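Local coordinates for vacuolar protein sorting-associated protein VTA1 (Saccharomyces cerevisiae, PDB 2RKK) that takes part in multivesicular body sorting at endosomes, where its MIT-motif-bearing N-terminal domain probably docks onto other proteins of the sorting machinery, at residues A11-F16 and Y26-Y31; D86-K91 and K137-E142; L95-S100 and I126-C131. One frame throughout, in Å; residues are numbered along the deposited sequence.

Contact 1 (A11-F16 and Y26-Y31); sequences ATAKDF and YYLQLY
L28 sets CG beside its backbone N and anti to its carbonyl carbon (chi1 -88°), and continues with CD1 anti to CA (chi2 -179°), so that the branch runs straight across to the other helix. Q29 makes the same first turn and is extended beyond CG, which lays its methylene part along the helix 11-16 side. Between these two side chains comes A13, whose whole side chain is a single methyl group. Its CB stands 3.7 Å from CB of L28 and 3.8 Å from CG of Q29, while the CD1 of L28 passes on to lie 3.8 Å from A13 CA. A side chain this small suits a close crossing, where the CA atoms of A13 and L28 are 5.5 Å apart.

The two segments belong to helices 2-18 and 22-36, an antiparallel hairpin joined by a short connection, as expected in the all-helical bundles of MIT-type domains. Their local axes approach to 8.5 Å and enclose 162°. Beyond A13, the tip of L28 meets two further side chains. F16 crosses it at about a right angle and offers CD1 at 4.0 Å from L28 CD1; T12 brings its methyl CG2 to 4.3 Å from the same CD1. T12 suits a helix flank because its hydroxyl OG1 bonds back to the carbonyl O of R8, leaving the methyl for apolar company.

NE2 of Q29 bonds back to the O of G25, one turn earlier, and the Q29 side chain also rests on L53 and T56 of helix 44-62. T12 and F16 in turn touch C124 of helix 116-135, and F16 packs on M80 of the second subunit.

Contact 2 (D86-K91 and K137-E142); sequences DQEKAK and KENISE
From helix 87-110, K91 sets CG anti to its backbone N (chi1 180°), then folds at each of the next three torsions, so that its chain curls round the amide of N139 instead of stretching into solvent. CB and CG lie alongside that amide, and CD follows more loosely. CE reaches 4.1 Å from N139 CG, and at the tip NZ arrives 3.1 Å from the same carbon and 2.7 Å from the backbone O of N139. NZ also stands 4.3 Å from CG1 of I140, a residue whose side chain packs on I132 and L133 of helix 116-135. A long flexible lysine suits this place: its methylenes can be buried, here also against W136, while its ammonium ends beside polar atoms.

N139 answers from the loop with CG anti to its own backbone N, meeting the lysine tip to tip. E88 bends at chi2 to bring its carboxylate across the same amide, the two planes 58° apart; its negative charge would probably help to keep K91 protonated.

The side chain of D86 caps E88 N and, more weakly, K89 N. The arrangement is thus the N-terminal turns of helix 87-110, with D86 as N-cap, packing against the connection between helices 116-135 and 142-163, where S141 is the N-cap of helix 142-163 and its OG accepts from T143 N.

Contact 3 (L95-S100 and I126-C131); sequences LNFTMS and IDLFSC
The ring of F129 receives T98 on one face and M99 at its edge. Methyl CG2 of T98 sits 3.7 Å from the F129 ring centroid, only 16° off the normal, a CH-pi contact displaced somewhat toward the rim. M99 comes in near the ring plane: its CE is 3.5 Å from F129 CE2, and its SD lies 5.3 Å from the centroid at 83° to the normal, an edge-on Met-aromatic contact. F97 presents its own edge, with CE2 4.1 Å from CD1 of L128, the two side chains crossing at about a right angle.

Torsions sort the two branches of T98. CG2 is anti to the backbone N and points at F129, while OG1, beside that N, is bonded to the O of M94 one turn back. T98 and L128 slide past each other in opposite directions where the antiparallel segments, at 155°, have their CA atoms 6.2 Å apart. M99 starts away from the partner helix and returns by bends at chi2 and chi3, something an unbranched, flexible chain does easily.

Around the contact, Y102 meets F129 edge-to-face, I24 of helix 22-36 touches both F97 and L128, and F97 also packs on M80 of the second subunit. No hydrogen bond links the two segments, so the join rests on burial of apolar surface and close van der Waals fit, the CH-pi and Met-aromatic contacts included.

How the contacts relate
Contacts 1 and 3 are buried and join antiparallel helices through apolar groups, whereas contact 2 lies at the surface and pairs a helix start with a loop through charged and amide groups. Small A13 brings the axes closer in contact 1 than in contact 3, where aromatic rings and a methionine fill a wider gap. Contacts 2 and 3 share helix 87-110, segment 95-100 following a few residues beyond 86-91. Contact 1 meets both others through tyrosines: Y31 packs on S130 and C131 of contact 3, and Y27 on A90 of contact 2. Contacts 1 and 3 both border the second subunit of the assembly.

Contact 1 (A11-F16 and Y26-Y31)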
loop_
_atom_site.group_PDB
_atom_site.type_symbol
_atom_site.label_atom_id
_atom_site.label_comp_id
_atom_site.label_asym_id
_atom_site.label_seq_id
_atom_site.Cartn_x
_atom_site.Cartn_y
_atom_site.Cartn_z
ATOM N N ALA A 11 5.941 -12.142 -12.045
ATOM C CA ALA A 11 4.531 -12.530 -12.103
ATOM C C ALA A 11 3.771 -11.917 -10.925
ATOM O O ALA A 11 2.691 -11.350 -11.092
ATOM C CB ALA A 11 4.403 -14.034 -12.061
ATOM N N THR A 12 4.354 -12.031 -9.735
ATOM C CA THR A 12 3.751 -11.494 -8.521
ATOM C C THR A 12 3.670 -9.975 -8.566
ATOM O O THR A 12 2.741 -9.377 -8.027
ATOM C CB THR A 12 4.564 -11.874 -7.280
ATOM O OG1 THR A 12 4.856 -13.276 -7.303
ATOM C CG2 THR A 12 3.782 -11.541 -6.019
ATOM N N ALA A 13 4.672 -9.361 -9.183
ATOM C CA ALA A 13 4.729 -7.917 -9.307
ATOM C C ALA A 13 3.524 -7.434 -10.102
ATOM O O ALA A 13 2.845 -6.481 -9.710
ATOM C CB ALA A 13 6.012 -7.509 -10.004
ATOM N N LYS A 14 3.275 -8.107 -11.222
ATOM C CA LYS A 14 2.160 -7.779 -12.094
ATOM C C LYS A 14 0.856 -7.990 -11.350
ATOM O O LYS A 14 -0.086 -7.214 -11.498
ATOM C CB LYS A 14 2.220 -8.632 -13.370
ATOM C CG LYS A 14 3.399 -8.248 -14.262
ATOM C CD LYS A 14 3.495 -9.036 -15.578
ATOM C CE LYS A 14 4.643 -8.487 -16.452
ATOM N NZ LYS A 14 4.801 -9.166 -17.780
ATOM N N ASP A 15 0.796 -9.029 -10.530
ATOM C CA ASP A 15 -0.417 -9.271 -9.774
ATOM C C ASP A 15 -0.660 -8.119 -8.809
ATOM O O ASP A 15 -1.783 -7.651 -8.671
ATOM C CB ASP A 15 -0.311 -10.596 -9.034
ATOM C CG ASP A 15 -0.797 -11.753 -9.878
ATOM O OD1 ASP A 15 -0.511 -11.747 -11.102
ATOM O OD2 ASP A 15 -1.466 -12.664 -9.337
ATOM N N PHE A 16 0.396 -7.657 -8.150
ATOM C CA PHE A 16 0.256 -6.549 -7.223
ATOM C C PHE A 16 -0.163 -5.251 -7.889
ATOM O O PHE A 16 -0.733 -4.371 -7.234
ATOM C CB PHE A 16 1.547 -6.292 -6.476
ATOM C CG PHE A 16 1.704 -7.127 -5.260
ATOM C CD1 PHE A 16 2.085 -8.448 -5.359
ATOM C CD2 PHE A 16 1.474 -6.592 -4.006
ATOM C CE1 PHE A 16 2.249 -9.223 -4.219
ATOM C CE2 PHE A 16 1.635 -7.363 -2.860
ATOM C CZ PHE A 16 2.021 -8.675 -2.972
ATOM N N TYR A 26 6.170 -2.043 -7.780
ATOM C CA TYR A 26 7.243 -1.228 -8.339
ATOM C C TYR A 26 8.572 -1.842 -7.909
ATOM O O TYR A 26 9.382 -2.258 -8.737
ATOM C CB TYR A 26 7.139 0.203 -7.808
ATOM C CG TYR A 26 8.348 1.071 -8.091
ATOM C CD1 TYR A 26 8.679 1.448 -9.414
ATOM C CD2 TYR A 26 9.124 1.575 -7.032
ATOM C CE1 TYR A 26 9.746 2.317 -9.676
ATOM C CE2 TYR A 26 10.189 2.437 -7.272
ATOM C CZ TYR A 26 10.496 2.813 -8.597
ATOM O OH TYR A 26 11.529 3.698 -8.840
ATOM N N TYR A 27 8.761 -1.903 -6.595
ATOM C CA TYR A 27 9.964 -2.445 -5.995
ATOM C C TYR A 27 10.206 -3.911 -6.286
ATOM O O TYR A 27 11.361 -4.350 -6.361
ATOM C CB TYR A 27 9.939 -2.158 -4.504
ATOM C CG TYR A 27 10.190 -0.694 -4.251
ATOM C CD1 TYR A 27 9.223 0.128 -3.668
ATOM C CD2 TYR A 27 11.406 -0.123 -4.603
ATOM C CE1 TYR A 27 9.477 1.488 -3.439
ATOM C CE2 TYR A 27 11.666 1.220 -4.383
ATOM C CZ TYR A 27 10.709 2.015 -3.802
ATOM O OH TYR A 27 11.008 3.332 -3.570
ATOM N N LEU A 28 9.124 -4.667 -6.445
ATOM C CA LEU A 28 9.250 -6.074 -6.781
ATOM C C LEU A 28 9.932 -6.149 -8.127
ATOM O O LEU A 28 10.761 -7.021 -8.366
ATOM C CB LEU A 28 7.878 -6.720 -6.875
ATOM C CG LEU A 28 7.359 -7.252 -5.551
ATOM C CD1 LEU A 28 5.994 -7.910 -5.752
ATOM C CD2 LEU A 28 8.371 -8.241 -4.997
ATOM N N GLN A 29 9.600 -5.215 -9.008
ATOM C CA GLN A 29 10.176 -5.221 -10.348
ATOM C C GLN A 29 11.623 -4.845 -10.339
ATOM O O GLN A 29 12.465 -5.494 -10.965
ATOM C CB GLN A 29 9.420 -4.252 -11.240
ATOM C CG GLN A 29 8.057 -4.743 -11.593
ATOM C CD GLN A 29 7.202 -3.658 -12.165
ATOM O OE1 GLN A 29 7.344 -3.286 -13.325
ATOM N NE2 GLN A 29 6.312 -3.116 -11.340
ATOM N N LEU A 30 11.885 -3.754 -9.637
ATOM C CA LEU A 30 13.225 -3.210 -9.492
ATOM C C LEU A 30 14.125 -4.319 -8.963
ATOM O O LEU A 30 15.283 -4.457 -9.367
ATOM C CB LEU A 30 13.169 -2.044 -8.511
ATOM C CG LEU A 30 14.270 -1.013 -8.601
ATOM C CD1 LEU A 30 14.487 -0.579 -10.037
ATOM C CD2 LEU A 30 13.859 0.169 -7.735
ATOM N N TYR A 31 13.556 -5.108 -8.056
ATOM C CA TYR A 31 14.237 -6.237 -7.455
ATOM C C TYR A 31 14.514 -7.262 -8.577
ATOM O O TYR A 31 15.674 -7.592 -8.833
ATOM C CB TYR A 31 13.358 -6.805 -6.306
ATOM C CG TYR A 31 13.776 -8.162 -5.748
ATOM C CD1 TYR A 31 15.131 -8.485 -5.550
ATOM C CD2 TYR A 31 12.814 -9.135 -5.437
ATOM C CE1 TYR A 31 15.521 -9.744 -5.073
ATOM C CE2 TYR A 31 13.186 -10.392 -4.951
ATOM C CZ TYR A 31 14.550 -10.685 -4.780
ATOM O OH TYR A 31 14.961 -11.926 -4.343
#

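Contact 2 (D86-K91 and K137-E142)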
loop_
_atom_site.group_PDB
_atom_site.type_symbol
_atom_site.label_atom_id
_atom_site.label_comp_id
_atom_site.label_asym_id
_atom_site.label_seq_id
_atom_site.Cartn_x
_atom_site.Cartn_y
_atom_site.Cartn_z
ATOM N N ASP A 86 12.615 8.444 -1.251
ATOM C CA ASP A 86 13.308 8.165 0.017
ATOM C C ASP A 86 13.412 6.662 0.270
ATOM O O ASP A 86 12.508 6.063 0.851
ATOM C CB ASP A 86 12.573 8.805 1.199
ATOM C CG ASP A 86 13.413 8.817 2.477
ATOM O OD1 ASP A 86 14.272 7.936 2.653
ATOM O OD2 ASP A 86 13.205 9.717 3.309
ATOM N N GLN A 87 14.521 6.058 -0.142
ATOM C CA GLN A 87 14.706 4.621 0.033
ATOM C C GLN A 87 14.571 4.152 1.485
ATOM O O GLN A 87 14.336 2.968 1.746
ATOM C CB GLN A 87 16.056 4.209 -0.554
ATOM C CG GLN A 87 16.144 4.473 -2.047
ATOM C CD GLN A 87 14.991 3.844 -2.825
ATOM O OE1 GLN A 87 14.933 2.625 -2.990
ATOM N NE2 GLN A 87 14.060 4.676 -3.292
ATOM N N GLU A 88 14.722 5.091 2.418
ATOM C CA GLU A 88 14.604 4.840 3.861
ATOM C C GLU A 88 13.142 4.521 4.166
ATOM O O GLU A 88 12.817 3.475 4.733
ATOM C CB GLU A 88 15.038 6.106 4.625
ATOM C CG GLU A 88 14.451 6.306 6.031
ATOM C CD GLU A 88 15.204 5.548 7.108
ATOM O OE1 GLU A 88 14.849 5.700 8.304
ATOM O OE2 GLU A 88 16.153 4.803 6.762
ATOM N N LYS A 89 12.271 5.443 3.764
ATOM C CA LYS A 89 10.845 5.309 3.970
ATOM C C LYS A 89 10.285 4.171 3.118
ATOM O O LYS A 89 9.380 3.450 3.541
ATOM C CB LYS A 89 10.147 6.635 3.636
ATOM C CG LYS A 89 10.569 7.799 4.545
ATOM C CD LYS A 89 9.934 9.144 4.163
ATOM C CE LYS A 89 10.571 10.308 4.958
ATOM N NZ LYS A 89 10.243 11.684 4.446
ATOM N N ALA A 90 10.832 4.003 1.920
ATOM C CA ALA A 90 10.378 2.941 1.040
ATOM C C ALA A 90 10.642 1.586 1.696
ATOM O O ALA A 90 9.792 0.690 1.664
ATOM C CB ALA A 90 11.094 3.024 -0.302
ATOM N N LYS A 91 11.822 1.438 2.296
ATOM C CA LYS A 91 12.200 0.191 2.970
ATOM C C LYS A 91 11.248 -0.124 4.131
ATOM O O LYS A 91 10.767 -1.247 4.256
ATOM C CB LYS A 91 13.652 0.301 3.463
ATOM C CG LYS A 91 14.197 -0.918 4.193
ATOM C CD LYS A 91 13.899 -0.855 5.680
ATOM C CE LYS A 91 14.678 0.278 6.366
ATOM N NZ LYS A 91 16.151 0.058 6.360
ATOM N N LYS A 137 20.425 -3.389 1.377
ATOM C CA LYS A 137 21.348 -4.070 2.274
ATOM C C LYS A 137 21.965 -3.131 3.313
ATOM O O LYS A 137 21.783 -3.331 4.512
ATOM C CB LYS A 137 22.455 -4.748 1.473
ATOM C CG LYS A 137 22.034 -6.043 0.810
ATOM C CD LYS A 137 23.179 -6.653 0.009
ATOM C CE LYS A 137 23.365 -5.931 -1.322
ATOM N NZ LYS A 137 22.201 -6.167 -2.241
ATOM N N GLU A 138 22.689 -2.112 2.847
ATOM C CA GLU A 138 23.345 -1.133 3.726
ATOM C C GLU A 138 22.353 -0.196 4.393
ATOM O O GLU A 138 22.674 0.957 4.669
ATOM C CB GLU A 138 24.342 -0.265 2.946
ATOM C CG GLU A 138 25.592 -0.977 2.477
ATOM C CD GLU A 138 25.278 -2.249 1.721
ATOM O OE1 GLU A 138 24.506 -2.181 0.733
ATOM O OE2 GLU A 138 25.804 -3.318 2.124
ATOM N N ASN A 139 21.142 -0.672 4.628
ATOM C CA ASN A 139 20.142 0.154 5.274
ATOM C C ASN A 139 19.455 -0.741 6.304
ATOM O O ASN A 139 18.678 -0.276 7.131
ATOM C CB ASN A 139 19.154 0.692 4.223
ATOM C CG ASN A 139 18.180 1.725 4.788
ATOM O OD1 ASN A 139 18.561 2.597 5.579
ATOM N ND2 ASN A 139 16.918 1.641 4.359
ATOM N N ILE A 140 19.773 -2.031 6.263
ATOM C CA ILE A 140 19.193 -2.979 7.206
ATOM C C ILE A 140 20.172 -3.437 8.292
ATOM O O ILE A 140 21.267 -3.940 7.997
ATOM C CB ILE A 140 18.649 -4.243 6.499
ATOM C CG1 ILE A 140 17.559 -3.866 5.490
ATOM C CG2 ILE A 140 18.076 -5.202 7.535
ATOM C CD1 ILE A 140 17.031 -5.051 4.672
ATOM N N SER A 141 19.755 -3.262 9.548
ATOM C CA SER A 141 20.545 -3.657 10.718
ATOM C C SER A 141 20.966 -5.108 10.592
ATOM O O SER A 141 20.181 -5.944 10.163
ATOM C CB SER A 141 19.717 -3.510 11.994
ATOM O OG SER A 141 20.406 -4.088 13.100
ATOM N N GLU A 142 22.191 -5.416 10.992
ATOM C CA GLU A 142 22.671 -6.782 10.903
ATOM C C GLU A 142 21.751 -7.699 11.703
ATOM O O GLU A 142 21.609 -8.889 11.425
ATOM C CB GLU A 142 24.105 -6.866 11.427
ATOM C CG GLU A 142 24.745 -8.218 11.207
ATOM C CD GLU A 142 24.818 -8.616 9.737
ATOM O OE1 GLU A 142 24.750 -9.841 9.465
ATOM O OE2 GLU A 142 24.953 -7.719 8.862
#

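Contact 3 (L95-S100 and I126-C131)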
loop_
_atom_site.group_PDB
_atom_site.type_symbol
_atom_site.label_atom_id
_atom_site.label_comp_id
_atom_site.label_asym_id
_atom_site.label_seq_id
_atom_site.Cartn_x
_atom_site.Cartn_y
_atom_site.Cartn_z
ATOM N N LEU A 95 8.526 -3.029 4.461
ATOM C CA LEU A 95 8.641 -3.970 5.575
ATOM C C LEU A 95 7.348 -4.128 6.364
ATOM O O LEU A 95 6.970 -5.242 6.726
ATOM C CB LEU A 95 9.765 -3.523 6.503
ATOM C CG LEU A 95 10.440 -4.620 7.313
ATOM C CD1 LEU A 95 10.527 -5.910 6.501
ATOM C CD2 LEU A 95 11.837 -4.150 7.708
ATOM N N ASN A 96 6.681 -3.010 6.636
ATOM C CA ASN A 96 5.423 -3.024 7.382
ATOM C C ASN A 96 4.340 -3.776 6.627
ATOM O O ASN A 96 3.552 -4.514 7.226
ATOM C CB ASN A 96 4.963 -1.595 7.669
ATOM C CG ASN A 96 5.620 -1.010 8.913
ATOM O OD1 ASN A 96 5.340 -1.434 10.035
ATOM N ND2 ASN A 96 6.505 -0.037 8.716
ATOM N N PHE A 97 4.289 -3.583 5.315
ATOM C CA PHE A 97 3.300 -4.283 4.514
ATOM C C PHE A 97 3.591 -5.787 4.496
ATOM O O PHE A 97 2.715 -6.600 4.821
ATOM C CB PHE A 97 3.289 -3.769 3.080
ATOM C CG PHE A 97 2.482 -4.630 2.150
ATOM C CD1 PHE A 97 1.133 -4.360 1.920
ATOM C CD2 PHE A 97 3.058 -5.748 1.551
ATOM C CE1 PHE A 97 0.365 -5.193 1.113
ATOM C CE2 PHE A 97 2.306 -6.590 0.744
ATOM C CZ PHE A 97 0.951 -6.308 0.523
ATOM N N THR A 98 4.813 -6.155 4.096
ATOM C CA THR A 98 5.221 -7.571 4.028
ATOM C C THR A 98 5.044 -8.298 5.355
ATOM O O THR A 98 4.654 -9.467 5.401
ATOM C CB THR A 98 6.707 -7.738 3.624
ATOM O OG1 THR A 98 6.915 -7.190 2.318
ATOM C CG2 THR A 98 7.092 -9.236 3.602
ATOM N N MET A 99 5.342 -7.592 6.435
ATOM C CA MET A 99 5.243 -8.169 7.760
ATOM C C MET A 99 3.777 -8.445 8.115
ATOM O O MET A 99 3.453 -9.520 8.606
ATOM C CB MET A 99 5.910 -7.226 8.765
ATOM C CG MET A 99 6.466 -7.900 10.006
ATOM S SD MET A 99 7.617 -9.297 9.673
ATOM C CE MET A 99 9.020 -8.420 8.997
ATOM N N SER A 100 2.878 -7.509 7.835
ATOM C CA SER A 100 1.480 -7.747 8.168
ATOM C C SER A 100 0.958 -8.971 7.419
ATOM O O SER A 100 0.162 -9.758 7.945
ATOM C CB SER A 100 0.653 -6.501 7.855
ATOM O OG SER A 100 1.050 -5.424 8.701
ATOM N N ILE A 126 8.282 -14.834 0.777
ATOM C CA ILE A 126 9.680 -15.109 0.515
ATOM C C ILE A 126 10.218 -14.067 -0.494
ATOM O O ILE A 126 11.301 -13.526 -0.299
ATOM C CB ILE A 126 9.854 -16.582 -0.012
ATOM C CG1 ILE A 126 9.533 -17.552 1.133
ATOM C CG2 ILE A 126 11.274 -16.834 -0.520
ATOM C CD1 ILE A 126 9.563 -19.024 0.755
ATOM N N ASP A 127 9.460 -13.759 -1.547
ATOM C CA ASP A 127 9.913 -12.770 -2.524
ATOM C C ASP A 127 9.915 -11.339 -1.971
ATOM O O ASP A 127 10.795 -10.545 -2.297
ATOM C CB ASP A 127 9.064 -12.819 -3.800
ATOM C CG ASP A 127 9.237 -14.129 -4.591
ATOM O OD1 ASP A 127 10.375 -14.633 -4.696
ATOM O OD2 ASP A 127 8.228 -14.641 -5.119
ATOM N N LEU A 128 8.922 -10.994 -1.158
ATOM C CA LEU A 128 8.870 -9.660 -0.568
ATOM C C LEU A 128 10.082 -9.511 0.341
ATOM O O LEU A 128 10.840 -8.545 0.234
ATOM C CB LEU A 128 7.588 -9.462 0.254
ATOM C CG LEU A 128 6.306 -9.437 -0.568
ATOM C CD1 LEU A 128 5.104 -9.497 0.361
ATOM C CD2 LEU A 128 6.271 -8.174 -1.418
ATOM N N PHE A 129 10.253 -10.466 1.251
ATOM C CA PHE A 129 11.398 -10.432 2.149
ATOM C C PHE A 129 12.707 -10.336 1.355
ATOM O O PHE A 129 13.552 -9.489 1.637
ATOM C CB PHE A 129 11.414 -11.671 3.057
ATOM C CG PHE A 129 10.440 -11.589 4.206
ATOM C CD1 PHE A 129 9.580 -12.647 4.498
ATOM C CD2 PHE A 129 10.372 -10.437 4.995
ATOM C CE1 PHE A 129 8.663 -12.550 5.558
ATOM C CE2 PHE A 129 9.462 -10.332 6.054
ATOM C CZ PHE A 129 8.605 -11.391 6.337
ATOM N N SER A 130 12.857 -11.192 0.348
ATOM C CA SER A 130 14.057 -11.200 -0.491
ATOM C C SER A 130 14.296 -9.858 -1.162
ATOM O O SER A 130 15.440 -9.401 -1.303
ATOM C CB SER A 130 13.940 -12.264 -1.569
ATOM O OG SER A 130 13.802 -13.538 -0.985
ATOM N N CYS A 131 13.202 -9.249 -1.597
ATOM C CA CYS A 131 13.240 -7.963 -2.257
ATOM C C CYS A 131 13.808 -6.948 -1.278
ATOM O O CYS A 131 14.794 -6.281 -1.579
ATOM C CB CYS A 131 11.822 -7.585 -2.700
ATOM S SG CYS A 131 11.596 -5.876 -3.195
#